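Local coordinates for endoglucanase E (Clostridium thermocellum, PDB 2WAO), which carries, in the region studied here, a family 2 carbohydrate esterase that probably deacetylates plant polysaccharides and binds cello-oligosaccharide, alongside an endo-1,4-beta-glucanase activity, at residues F67-N70 against A71-S74; A57-G61 against N62-P66; S229-K233 against T234-T238. All coordinates share one frame; numbering follows the deposited sequence.

How the interactions relate
Interactions 2 and 1 follow one another along strand 62-70 of the N-terminal all-beta part. Interaction 2 is the hairpin turn that starts the strand, partly buried and held by backbone hydrogen bonds, while interaction 1 is the exposed corner at which the chain leaves it for strand 73-79 of another sheet, and it rests on van der Waals contact around V69. The centres of interactions 1 and 2 lie about 18 Å apart. Interaction 3 belongs to the GDSL-like part, with nearest atoms about 32 Å from either of the others. It is partly buried too, but there a carboxylate and a water answer the polar N-H groups that begin helix 233-250.

Interaction 1 (F67-N70 against A71-S74); sequences FSVN and ATTS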
loop_
_atom_site.group_PDB
_atom_site.type_symbol
_atom_site.label_atom_id
_atom_site.label_comp_id
_atom_site.label_asym_id
_atom_site.label_seq_id
_atom_site.Cartn_x
_atom_site.Cartn_y
_atom_site.Cartn_z
ATOM N N PHE A 67 -3.476 -16.576 -5.949
ATOM C CA PHE A 67 -2.472 -17.608 -6.281
ATOM C C PHE A 67 -1.096 -17.080 -5.986
ATOM O O PHE A 67 -0.893 -15.863 -5.925
ATOM C CB PHE A 67 -2.577 -18.029 -7.750
ATOM C CG PHE A 67 -2.288 -16.912 -8.717
ATOM C CD1 PHE A 67 -1.002 -16.721 -9.193
ATOM C CD2 PHE A 67 -3.317 -16.015 -9.130
ATOM C CE1 PHE A 67 -0.719 -15.668 -10.106
ATOM C CE2 PHE A 67 -3.033 -14.976 -10.029
ATOM C CZ PHE A 67 -1.751 -14.790 -10.498
ATOM N N SER A 68 -0.143 -17.971 -5.777
ATOM C CA SER A 68 1.197 -17.532 -5.504
ATOM C C SER A 68 2.110 -17.868 -6.646
ATOM O O SER A 68 1.864 -18.841 -7.375
ATOM C CB SER A 68 1.783 -18.210 -4.255
ATOM O OG SER A 68 1.695 -19.619 -4.380
ATOM N N VAL A 69 3.180 -17.092 -6.761
ATOM C CA VAL A 69 4.304 -17.443 -7.590
ATOM C C VAL A 69 5.523 -17.327 -6.686
ATOM O O VAL A 69 5.857 -16.235 -6.208
ATOM C CB VAL A 69 4.425 -16.566 -8.857
ATOM C CG1 VAL A 69 5.678 -16.996 -9.685
ATOM C CG2 VAL A 69 3.175 -16.661 -9.731
ATOM N N ASN A 70 6.168 -18.466 -6.424
ATOM C CA ASN A 70 7.180 -18.530 -5.357
ATOM C C ASN A 70 8.609 -18.813 -5.864
ATOM O O ASN A 70 8.936 -19.955 -6.253
ATOM C CB ASN A 70 6.734 -19.515 -4.239
ATOM C CG ASN A 70 7.656 -19.464 -2.998
ATOM O OD1 ASN A 70 8.630 -18.721 -2.975
ATOM N ND2 ASN A 70 7.343 -20.270 -1.971
ATOM N N ALA A 71 9.439 -17.775 -5.875
ATOM C CA ALA A 71 10.882 -17.875 -6.197
ATOM C C ALA A 71 11.122 -18.625 -7.511
ATOM O O ALA A 71 11.976 -19.537 -7.591
ATOM C CB ALA A 71 11.660 -18.517 -5.059
ATOM N N THR A 72 10.355 -18.232 -8.527
ATOM C CA THR A 72 10.307 -18.948 -9.804
ATOM C C THR A 72 9.675 -18.072 -10.872
ATOM O O THR A 72 9.238 -16.942 -10.593
ATOM C CB THR A 72 9.489 -20.260 -9.688
ATOM O OG1 THR A 72 9.822 -21.153 -10.766
ATOM C CG2 THR A 72 7.971 -20.015 -9.625
ATOM N N THR A 73 9.661 -18.597 -12.095
ATOM C CA THR A 73 8.947 -17.984 -13.215
ATOM C C THR A 73 7.860 -18.960 -13.595
ATOM O O THR A 73 8.157 -20.144 -13.869
ATOM C CB THR A 73 9.903 -17.739 -14.414
ATOM O OG1 THR A 73 10.909 -16.787 -14.028
ATOM C CG2 THR A 73 9.138 -17.218 -15.626
ATOM N N SER A 74 6.601 -18.496 -13.638
ATOM C CA SER A 74 5.498 -19.348 -14.039
ATOM C C SER A 74 4.487 -18.650 -14.952
ATOM O O SER A 74 4.200 -17.461 -14.773
ATOM C CB SER A 74 4.712 -19.857 -12.816
ATOM O OG SER A 74 5.570 -20.452 -11.854
#
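V69 turns CG1 anti to its backbone N (chi1 179°), and T72 sets OG1 anti (chi1 -160°), which leaves CG2 in the crowded position between N and the carbonyl carbon. The two rotations send both methyls into the inside of the bend, where V69 CG1 and T72 CG2 meet at 3.8 Å. The side chains cross at about a right angle, and one methyl of each makes the contact. V69 CG1 also rests 3.7 Å from T72 O, and S74 OG stands 4.1 Å from V69 CG1, beyond the turn. T72 CG2 lies 3.5 Å from N70 O as well, the methyl touching a valine branch and a carbonyl oxygen in directions roughly at right angles to each other.

The chain changes direction at A71 and T72. A71 has a left-handed helical backbone, with positive phi, and its side chain is a single methyl. The N70 side chain leaves the corner, its OD1 passing 3.2 Å from A71 N at too poor an angle for a hydrogen bond. An asparagine suits this exposed lip because its polar end can face solvent while CB stays against the chain.

The corner carries the chain from strand 62-70 to strand 73-79, which lie in different sheets. Backbone bonds to neighbouring strands and their connecting turn hold it throughout: V69 to N53, A71 to G51, T72 to S49 and S74 to I47. Buried V69 also packs on I47 and F55.

Within the bend itself the chemistry is apolar contact and backbone shape; N70 O and T72 N come to 3.2 Å, but the angle is too poor for a hydrogen bond. Its geometry is therefore probably set largely by the backbone bonds to its neighbours, and the beta-branched V69 and T72 fill its inner side.

Interaction 2 (A57-G61 against N62-P66); sequences AIVDG and NPLPP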
loop_
_atom_site.group_PDB
_atom_site.type_symbol
_atom_site.label_atom_id
_atom_site.label_comp_id
_atom_site.label_asym_id
_atom_site.label_seq_id
_atom_site.Cartn_x
_atom_site.Cartn_y
_atom_site.Cartn_z
ATOM N N ALA A 57 -6.414 -11.826 -9.480
ATOM C CA ALA A 57 -7.029 -11.246 -10.688
ATOM C C ALA A 57 -8.451 -10.807 -10.344
ATOM O O ALA A 57 -9.185 -11.518 -9.662
ATOM C CB ALA A 57 -7.051 -12.293 -11.812
ATOM N N ILE A 58 -8.834 -9.613 -10.775
ATOM C CA ILE A 58 -10.187 -9.120 -10.586
ATOM C C ILE A 58 -10.727 -8.883 -11.979
ATOM O O ILE A 58 -10.209 -8.025 -12.704
ATOM C CB ILE A 58 -10.248 -7.809 -9.746
ATOM C CG1 ILE A 58 -9.578 -7.997 -8.371
ATOM C CG2 ILE A 58 -11.726 -7.415 -9.513
ATOM C CD1 ILE A 58 -8.106 -7.638 -8.320
ATOM N N VAL A 59 -11.738 -9.654 -12.369
ATOM C CA VAL A 59 -12.140 -9.696 -13.776
ATOM C C VAL A 59 -13.562 -9.225 -13.858
ATOM O O VAL A 59 -14.442 -9.814 -13.218
ATOM C CB VAL A 59 -11.984 -11.103 -14.393
ATOM C CG1 VAL A 59 -12.439 -11.049 -15.872
ATOM C CG2 VAL A 59 -10.543 -11.524 -14.341
ATOM N N ASP A 60 -13.780 -8.122 -14.569
ATOM C CA ASP A 60 -15.104 -7.461 -14.622
ATOM C C ASP A 60 -15.651 -7.235 -13.202
ATOM O O ASP A 60 -16.835 -7.484 -12.921
ATOM C CB ASP A 60 -16.100 -8.300 -15.446
ATOM C CG ASP A 60 -15.611 -8.563 -16.863
ATOM O OD1 ASP A 60 -15.017 -7.621 -17.449
ATOM O OD2 ASP A 60 -15.803 -9.709 -17.351
ATOM N N GLY A 61 -14.768 -6.795 -12.306
ATOM C CA GLY A 61 -15.161 -6.456 -10.937
ATOM C C GLY A 61 -15.282 -7.625 -9.962
ATOM O O GLY A 61 -15.605 -7.414 -8.790
ATOM N N ASN A 62 -15.017 -8.839 -10.416
ATOM C CA ASN A 62 -15.085 -10.019 -9.542
ATOM C C ASN A 62 -13.692 -10.560 -9.197
ATOM O O ASN A 62 -12.957 -10.961 -10.098
ATOM C CB ASN A 62 -15.871 -11.133 -10.227
ATOM C CG ASN A 62 -17.264 -10.685 -10.652
ATOM O OD1 ASN A 62 -17.668 -10.898 -11.804
ATOM N ND2 ASN A 62 -17.999 -10.067 -9.727
ATOM N N PRO A 63 -13.300 -10.515 -7.902
ATOM C CA PRO A 63 -12.026 -11.067 -7.450
ATOM C C PRO A 63 -12.023 -12.569 -7.502
ATOM O O PRO A 63 -12.963 -13.213 -7.014
ATOM C CB PRO A 63 -11.942 -10.625 -5.977
ATOM C CG PRO A 63 -12.935 -9.425 -5.901
ATOM C CD PRO A 63 -14.028 -9.869 -6.793
ATOM N N LEU A 64 -10.994 -13.121 -8.132
ATOM C CA LEU A 64 -10.891 -14.549 -8.307
ATOM C C LEU A 64 -9.999 -15.149 -7.221
ATOM O O LEU A 64 -9.288 -14.414 -6.542
ATOM C CB LEU A 64 -10.342 -14.846 -9.713
ATOM C CG LEU A 64 -11.195 -14.206 -10.839
ATOM C CD1 LEU A 64 -10.679 -14.676 -12.189
ATOM C CD2 LEU A 64 -12.663 -14.571 -10.681
ATOM N N PRO A 65 -10.037 -16.490 -7.020
ATOM C CA PRO A 65 -9.189 -17.036 -5.945
ATOM C C PRO A 65 -7.716 -16.648 -6.158
ATOM O O PRO A 65 -7.209 -16.680 -7.327
ATOM C CB PRO A 65 -9.425 -18.558 -6.081
ATOM C CG PRO A 65 -10.803 -18.635 -6.655
ATOM C CD PRO A 65 -10.806 -17.555 -7.690
ATOM N N PRO A 66 -7.031 -16.187 -5.100
ATOM C CA PRO A 66 -5.630 -15.760 -5.259
ATOM C C PRO A 66 -4.677 -16.904 -5.494
ATOM O O PRO A 66 -5.061 -18.078 -5.326
ATOM C CB PRO A 66 -5.291 -15.098 -3.925
ATOM C CG PRO A 66 -6.244 -15.651 -2.988
ATOM C CD PRO A 66 -7.524 -15.866 -3.751
HETATM O O HOH W 1 -6.746 -14.566 -9.052
HETATM O O HOH W 2 -15.853 -12.131 -13.943
#
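V59 and N62 close the hairpin with a pair of backbone bonds: V59 N gives to N62 O at 2.9 Å, and N62 N returns to V59 O at 3.0 Å. In the second, the donor lies well above the carbonyl plane of V59. The next rung is the bond from L64 N to A57 O, 2.9 Å long and nearly straight along the C=O direction. Between them I58 faces P63 as a non-hydrogen-bonded antiparallel pair, a position that suits proline, since such a pair asks no N-H of it on this side.

On the side of V59 and L64 the contact is apolar. L64 CG lies anti to its carbonyl carbon (chi1 -56°), which turns the isobutyl group back over the A57 carbonyl, with L64 CB 3.5 Å from A57 O. From there L64 CD1 reaches V59 CG2 at 3.8 Å, the two side chains crossing at a slant.

A type I' turn from V59 to N62 makes these pairings possible. D60 and G61 both have positive phi, which glycine accepts readily and aspartate tolerates. A water donates to V59 O and, at 3.1 Å, to N62 OD1, tying the asparagine amide to the turn. A second water accepts from A57 N at 2.8 Å and donates to P65 O, linking the two chains beyond the last direct bond, where prolines lack the N-H to continue the pairing.

Farther out, the D60 carboxylate bonds to H88 N and H87 ND1, fixing the turn to strand 85-93. V59 and L64 pack on V79 of strand 73-79 in the other sheet, as expected of a beta sandwich, while I58 meets W92 and Y155 on the opposite face.

Interaction 3 (S229-K233 against T234-T238); sequences SFADK and TKFVT. With FMT (formic acid), chain H.
D232 caps the start of helix 233-250 through the less usual side of its carboxylate: K235 N gives to D232 OD2 at 2.9 Å on the anti side, 29° out of the carboxylate plane. CG lies anti to the backbone N (chi1 175°), which swings the carboxylate over the first turn. The other oxygen is used as well, since a water donates to D232 OD1 at 2.7 Å and accepts from T234 N. One aspartate thus answers two N-H groups at the helix start, one directly and one through water. Its negative charge would also be favoured by the positive end of the helix dipole.

Regular helical bonding starts from the same residue. F236 N meets D232 O at 2.9 Å, and V237 N meets K233 O almost straight, at an N-H...O angle of 174°. K233 and V237 lie side by side, and the extended lysine chain carries NZ to a salt bridge with E278 of helix 266-285. One residue on, T234 O accepts from both T238 N and T238 OG1, which reach it from opposite faces of its plane.

Ahead of the cap, A231 CB packs 4.2 Å from F236 CB. This joins the residue before the N-cap to the fourth residue of the helix, the hydrophobic staple that often accompanies an N-cap. The helix flanks the parallel sheet of the GDSL-like part, consistent with an SGNH hydrolase fold. F236 packs edge-to-face with F226, and its side chain is about 14 Å from a glucose unit of the bound cello-oligosaccharide, too far to touch it.

In the preceding loop, F230 N donates to O2 of a formic acid at 2.8 Å. This molecule, probably from the crystallisation liquor, lies over one face of the F230 ring, its carbon 3.3 Å above the plane.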
loop_
_atom_site.group_PDB
_atom_site.type_symbol
_atom_site.label_atom_id
_atom_site.label_comp_id
_atom_site.label_asym_id
_atom_site.label_seq_id
_atom_site.Cartn_x
_atom_site.Cartn_y
_atom_site.Cartn_z
ATOM N N SER A 229 9.977 -0.371 22.799
ATOM C CA SER A 229 10.730 0.614 23.574
ATOM C C SER A 229 10.380 1.972 22.973
ATOM O O SER A 229 10.576 2.148 21.757
ATOM C CB SER A 229 12.203 0.327 23.368
ATOM O OG SER A 229 12.977 1.163 24.190
ATOM N N PHE A 230 9.831 2.878 23.782
ATOM C CA PHE A 230 9.280 4.156 23.295
ATOM C C PHE A 230 10.386 5.032 22.704
ATOM O O PHE A 230 11.364 5.330 23.399
ATOM C CB PHE A 230 8.591 4.950 24.420
ATOM C CG PHE A 230 7.408 4.240 25.066
ATOM C CD1 PHE A 230 6.674 3.265 24.372
ATOM C CD2 PHE A 230 7.021 4.586 26.352
ATOM C CE1 PHE A 230 5.571 2.621 24.987
ATOM C CE2 PHE A 230 5.934 3.950 26.965
ATOM C CZ PHE A 230 5.204 2.982 26.273
ATOM N N ALA A 231 10.232 5.493 21.462
ATOM C CA ALA A 231 11.254 6.356 20.833
ATOM C C ALA A 231 11.374 7.687 21.581
ATOM O O ALA A 231 10.382 8.215 22.087
ATOM C CB ALA A 231 10.881 6.640 19.357
ATOM N N ASP A 232 12.580 8.247 21.569
ATOM C CA ASP A 232 12.869 9.590 22.085
ATOM C C ASP A 232 11.978 10.648 21.420
ATOM O O ASP A 232 11.876 10.669 20.185
ATOM C CB ASP A 232 14.339 9.913 21.800
ATOM C CG ASP A 232 14.713 11.352 22.181
ATOM O OD1 ASP A 232 14.753 11.622 23.411
ATOM O OD2 ASP A 232 14.977 12.205 21.277
ATOM N N LYS A 233 11.347 11.520 22.207
ATOM C CA LYS A 233 10.476 12.539 21.612
ATOM C C LYS A 233 11.154 13.406 20.536
ATOM O O LYS A 233 10.648 13.525 19.426
ATOM C CB LYS A 233 9.849 13.447 22.645
ATOM C CG LYS A 233 8.863 14.441 22.022
ATOM C CD LYS A 233 8.236 15.347 23.051
ATOM C CE LYS A 233 7.234 16.281 22.376
ATOM N NZ LYS A 233 6.459 17.034 23.409
ATOM N N THR A 234 12.283 14.036 20.879
ATOM C CA THR A 234 12.930 14.916 19.898
ATOM C C THR A 234 13.292 14.185 18.596
ATOM O O THR A 234 13.042 14.709 17.490
ATOM C CB THR A 234 14.159 15.643 20.535
ATOM O OG1 THR A 234 13.690 16.380 21.674
ATOM C CG2 THR A 234 14.734 16.627 19.563
ATOM N N LYS A 235 13.816 12.982 18.748
ATOM C CA LYS A 235 14.227 12.122 17.649
ATOM C C LYS A 235 13.026 11.790 16.741
ATOM O O LYS A 235 13.080 11.963 15.522
ATOM C CB LYS A 235 14.838 10.842 18.197
ATOM C CG LYS A 235 15.387 9.904 17.123
ATOM C CD LYS A 235 16.104 8.635 17.695
ATOM C CE LYS A 235 17.070 8.075 16.636
ATOM N NZ LYS A 235 17.381 6.599 16.761
ATOM N N PHE A 236 11.951 11.344 17.371
ATOM C CA PHE A 236 10.711 10.997 16.657
ATOM C C PHE A 236 10.039 12.200 15.937
ATOM O O PHE A 236 9.668 12.103 14.747
ATOM C CB PHE A 236 9.723 10.279 17.601
ATOM C CG PHE A 236 8.445 9.839 16.890
ATOM C CD1 PHE A 236 8.399 8.619 16.212
ATOM C CD2 PHE A 236 7.338 10.678 16.852
ATOM C CE1 PHE A 236 7.240 8.210 15.540
ATOM C CE2 PHE A 236 6.176 10.295 16.177
ATOM C CZ PHE A 236 6.124 9.074 15.524
ATOM N N VAL A 237 9.866 13.307 16.663
ATOM C CA VAL A 237 9.251 14.480 16.113
ATOM C C VAL A 237 10.097 15.014 14.955
ATOM O O VAL A 237 9.573 15.341 13.898
ATOM C CB VAL A 237 9.002 15.538 17.198
ATOM C CG1 VAL A 237 8.613 16.910 16.543
ATOM C CG2 VAL A 237 7.843 15.036 18.133
ATOM N N THR A 238 11.412 15.076 15.151
ATOM C CA THR A 238 12.291 15.544 14.045
ATOM C C THR A 238 12.216 14.623 12.803
ATOM O O THR A 238 12.187 15.105 11.688
ATOM C CB THR A 238 13.745 15.754 14.565
ATOM O OG1 THR A 238 13.729 16.784 15.568
ATOM C CG2 THR A 238 14.681 16.186 13.434
HETATM C C FMT H . 8.798 1.628 26.860
HETATM O O1 FMT H . 8.707 1.144 27.992
HETATM O O2 FMT H . 9.744 2.341 26.521
HETATM O O HOH W 3 13.623 14.011 23.650
#